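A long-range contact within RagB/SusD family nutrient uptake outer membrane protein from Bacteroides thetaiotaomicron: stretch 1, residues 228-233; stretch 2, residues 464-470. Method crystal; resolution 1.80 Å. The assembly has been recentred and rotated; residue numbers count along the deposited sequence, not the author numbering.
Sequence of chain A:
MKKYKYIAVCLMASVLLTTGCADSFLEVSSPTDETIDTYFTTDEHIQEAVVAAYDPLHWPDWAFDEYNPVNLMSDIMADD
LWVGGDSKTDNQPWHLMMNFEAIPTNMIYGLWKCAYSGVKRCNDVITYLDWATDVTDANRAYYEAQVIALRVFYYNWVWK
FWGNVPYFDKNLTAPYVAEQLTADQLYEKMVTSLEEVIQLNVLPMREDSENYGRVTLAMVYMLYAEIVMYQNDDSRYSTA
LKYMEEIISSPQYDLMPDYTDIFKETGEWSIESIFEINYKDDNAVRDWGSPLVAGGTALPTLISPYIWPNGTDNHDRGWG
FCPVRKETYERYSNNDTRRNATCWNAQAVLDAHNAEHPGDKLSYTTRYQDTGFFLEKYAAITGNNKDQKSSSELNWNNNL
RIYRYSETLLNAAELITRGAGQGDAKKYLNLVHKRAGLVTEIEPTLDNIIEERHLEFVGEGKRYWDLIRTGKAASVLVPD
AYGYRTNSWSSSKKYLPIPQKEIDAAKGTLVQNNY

Stretch 1 (228-233) VMYQND
Stretch 2 (464-470) YWDLIRT

Two helix ends, at least 235 residues apart in sequence wherever they touch, meet in a small, largely buried contact built around Tyr-230 and Arg-469, with no clear direct hydrogen bond across it and one water linking the two sides. The summed buried surface is 348 Å², most of it from these two residues; Tyr-230 CA and Arg-469 CA are the nearest CA pair, 5.3 Å apart.

Stretch 1 continues a helix that begins earlier in the chain. Asn-232 leaves helical geometry with positive phi (63/41), forming a Schellman motif: Asn-232 N bonds to Met-229 O at 3.1 Å and Asp-233 N to Val-228 O at 3.0 Å. Stretch 2 carries on a helix that begins earlier in the chain and is helical through Arg-469, with i to i+4 bonds such as Arg-469 N to Trp-465 O at 2.9 Å. Near its end, Thr-470 (chi1 p) folds its OG1 back to Asp-466 O at 2.7 Å.

Tyr-230 (chi1 t, chi2 64°) has a CA-to-CB bond that points sideways, but the ring carries its end to the other helix. Tyr-230 OH lies 3.4 Å from both Trp-465 CE3 and Ile-468 CG2. Successive turns of stretch 2 supply apolar neighbours: Tyr-230 CZ is 3.7 Å from Trp-465 CE3 and 4.0 Å from Ile-468 CG2, and Tyr-230 CD1 rests 3.8 Å from Arg-469 CB, the aliphatic base of that side chain. Trp-465 (chi1 m, chi2 116°) directs its edge toward the Tyr-230 face in an offset edge-to-face pair: the planes stand at 89°, and the centroid of the Tyr-230 ring is 5.5 Å from that of the Trp-465 six-membered ring.

The CA-to-CB bonds of Ile-468 (m, t) and Arg-469 point toward stretch 1. Arg-469 has chi1 p, chi2 and chi3 t, and chi4 71°. Its extended middle carries the guanidinium past Tyr-230 to Met-229 (m, t, p), whose CE comes within 3.8 Å of Arg-469 NH1. A salt bridge within stretch 2 helps hold the guanidinium: Arg-469 NE donates to Asp-466 OD1 at 2.9 Å, and Arg-469 NH2 reaches the same OD1 at 3.2 Å. The CA-to-CB bond of Asp-466 (chi1 m) points away from stretch 1, though its end comes nearer; the salt bridge lies wholly within stretch 2.

Water 1 makes a polar link. It donates to Met-229 O at 2.7 Å, a carbonyl near the helix end, and accepts from Arg-469 NH1 at 2.8 Å, so the buried arginine is joined to the opposing backbone. At the exposed margin, Asn-232 (chi1 m) brings its side-chain end close to the backbone of Arg-469.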

# COMPACT_ATOMS: atom_id res chain seq x y z
N VAL A 228 -10.83 11.39 -2.13
CA VAL A 228 -12.12 11.86 -2.74
C VAL A 228 -13.03 10.65 -2.96
O VAL A 228 -14.23 10.70 -2.57
CB VAL A 228 -11.91 12.65 -4.03
CG1 VAL A 228 -13.19 12.81 -4.82
CG2 VAL A 228 -11.28 14.00 -3.76
N MET A 229 -12.47 9.56 -3.51
CA MET A 229 -13.32 8.40 -3.86
C MET A 229 -13.66 7.63 -2.59
O MET A 229 -14.82 7.16 -2.48
CB MET A 229 -12.66 7.53 -4.92
CG MET A 229 -12.57 8.25 -6.25
SD MET A 229 -11.47 7.43 -7.47
CE MET A 229 -12.61 6.15 -7.98
N TYR A 230 -12.74 7.53 -1.63
CA TYR A 230 -13.05 6.75 -0.41
C TYR A 230 -14.15 7.49 0.40
O TYR A 230 -14.94 6.85 1.08
CB TYR A 230 -11.84 6.51 0.48
CG TYR A 230 -12.13 5.48 1.54
CD1 TYR A 230 -12.41 4.17 1.20
CD2 TYR A 230 -12.17 5.81 2.89
CE1 TYR A 230 -12.72 3.22 2.15
CE2 TYR A 230 -12.46 4.86 3.86
CZ TYR A 230 -12.77 3.56 3.49
OH TYR A 230 -13.03 2.61 4.42
N GLN A 231 -14.14 8.82 0.33
CA GLN A 231 -15.11 9.70 1.06
C GLN A 231 -16.47 9.69 0.36
O GLN A 231 -17.45 10.09 0.99
CB GLN A 231 -14.57 11.12 1.11
CG GLN A 231 -15.48 12.10 1.87
CD GLN A 231 -15.57 11.78 3.33
OE1 GLN A 231 -14.79 10.99 3.86
NE2 GLN A 231 -16.50 12.43 4.04
N ASN A 232 -16.51 9.30 -0.91
CA ASN A 232 -17.69 9.38 -1.80
C ASN A 232 -18.04 10.86 -1.94
O ASN A 232 -19.25 11.20 -1.88
CB ASN A 232 -18.86 8.52 -1.30
CG ASN A 232 -18.66 7.05 -1.63
OD1 ASN A 232 -18.40 6.25 -0.76
ND2 ASN A 232 -18.73 6.69 -2.90
N ASP A 233 -17.02 11.71 -2.08
CA ASP A 233 -17.22 13.19 -2.16
C ASP A 233 -17.48 13.56 -3.62
O ASP A 233 -16.54 14.00 -4.33
CB ASP A 233 -16.06 13.95 -1.54
CG ASP A 233 -16.24 15.46 -1.65
OD1 ASP A 233 -17.39 15.90 -2.03
OD2 ASP A 233 -15.23 16.15 -1.41
N TYR A 464 -9.77 -3.88 0.01
CA TYR A 464 -10.61 -3.68 1.21
C TYR A 464 -11.29 -2.31 1.09
O TYR A 464 -12.53 -2.26 1.23
CB TYR A 464 -9.80 -3.76 2.48
CG TYR A 464 -10.62 -3.73 3.76
CD1 TYR A 464 -11.71 -4.57 3.95
CD2 TYR A 464 -10.31 -2.83 4.77
CE1 TYR A 464 -12.40 -4.59 5.15
CE2 TYR A 464 -11.02 -2.81 5.97
CZ TYR A 464 -12.07 -3.69 6.15
OH TYR A 464 -12.77 -3.71 7.34
N TRP A 465 -10.51 -1.28 0.77
CA TRP A 465 -11.05 0.11 0.62
C TRP A 465 -12.06 0.15 -0.54
O TRP A 465 -13.10 0.85 -0.39
CB TRP A 465 -9.94 1.15 0.51
CG TRP A 465 -8.88 0.94 1.54
CD1 TRP A 465 -7.57 0.62 1.28
CD2 TRP A 465 -9.05 0.82 2.95
NE1 TRP A 465 -6.90 0.38 2.45
CE2 TRP A 465 -7.78 0.53 3.49
CE3 TRP A 465 -10.12 1.04 3.84
CZ2 TRP A 465 -7.57 0.40 4.86
CZ3 TRP A 465 -9.92 0.90 5.18
CH2 TRP A 465 -8.66 0.58 5.69
N ASP A 466 -11.79 -0.53 -1.66
CA ASP A 466 -12.74 -0.55 -2.82
C ASP A 466 -14.08 -1.19 -2.38
O ASP A 466 -15.15 -0.66 -2.76
CB ASP A 466 -12.11 -1.22 -4.05
CG ASP A 466 -10.98 -0.42 -4.68
OD1 ASP A 466 -10.92 0.83 -4.46
OD2 ASP A 466 -10.12 -1.05 -5.35
N LEU A 467 -14.05 -2.30 -1.65
CA LEU A 467 -15.28 -2.98 -1.17
C LEU A 467 -16.08 -2.04 -0.29
O LEU A 467 -17.32 -1.94 -0.48
CB LEU A 467 -14.93 -4.25 -0.39
CG LEU A 467 -14.51 -5.42 -1.27
CD1 LEU A 467 -13.94 -6.54 -0.44
CD2 LEU A 467 -15.65 -5.87 -2.19
N ILE A 468 -15.41 -1.36 0.63
CA ILE A 468 -16.12 -0.52 1.62
C ILE A 468 -16.74 0.66 0.85
O ILE A 468 -17.94 0.88 1.03
CB ILE A 468 -15.22 -0.06 2.77
CG1 ILE A 468 -14.82 -1.23 3.67
CG2 ILE A 468 -15.91 1.05 3.56
CD1 ILE A 468 -13.81 -0.90 4.73
N ARG A 469 -15.97 1.38 0.02
CA ARG A 469 -16.41 2.67 -0.58
C ARG A 469 -17.53 2.45 -1.61
O ARG A 469 -18.28 3.43 -1.87
CB ARG A 469 -15.26 3.44 -1.22
CG ARG A 469 -14.75 2.86 -2.53
CD ARG A 469 -13.44 3.53 -2.94
NE ARG A 469 -12.92 2.92 -4.14
CZ ARG A 469 -13.45 3.04 -5.37
NH1 ARG A 469 -14.49 3.81 -5.58
NH2 ARG A 469 -12.91 2.42 -6.41
N THR A 470 -17.62 1.25 -2.20
CA THR A 470 -18.64 0.92 -3.24
C THR A 470 -19.86 0.24 -2.63
O THR A 470 -20.76 -0.11 -3.39
CB THR A 470 -18.03 0.02 -4.33
OG1 THR A 470 -17.62 -1.21 -3.73
CG2 THR A 470 -16.89 0.70 -5.03
O HOH W 1 -16.22 5.54 -4.18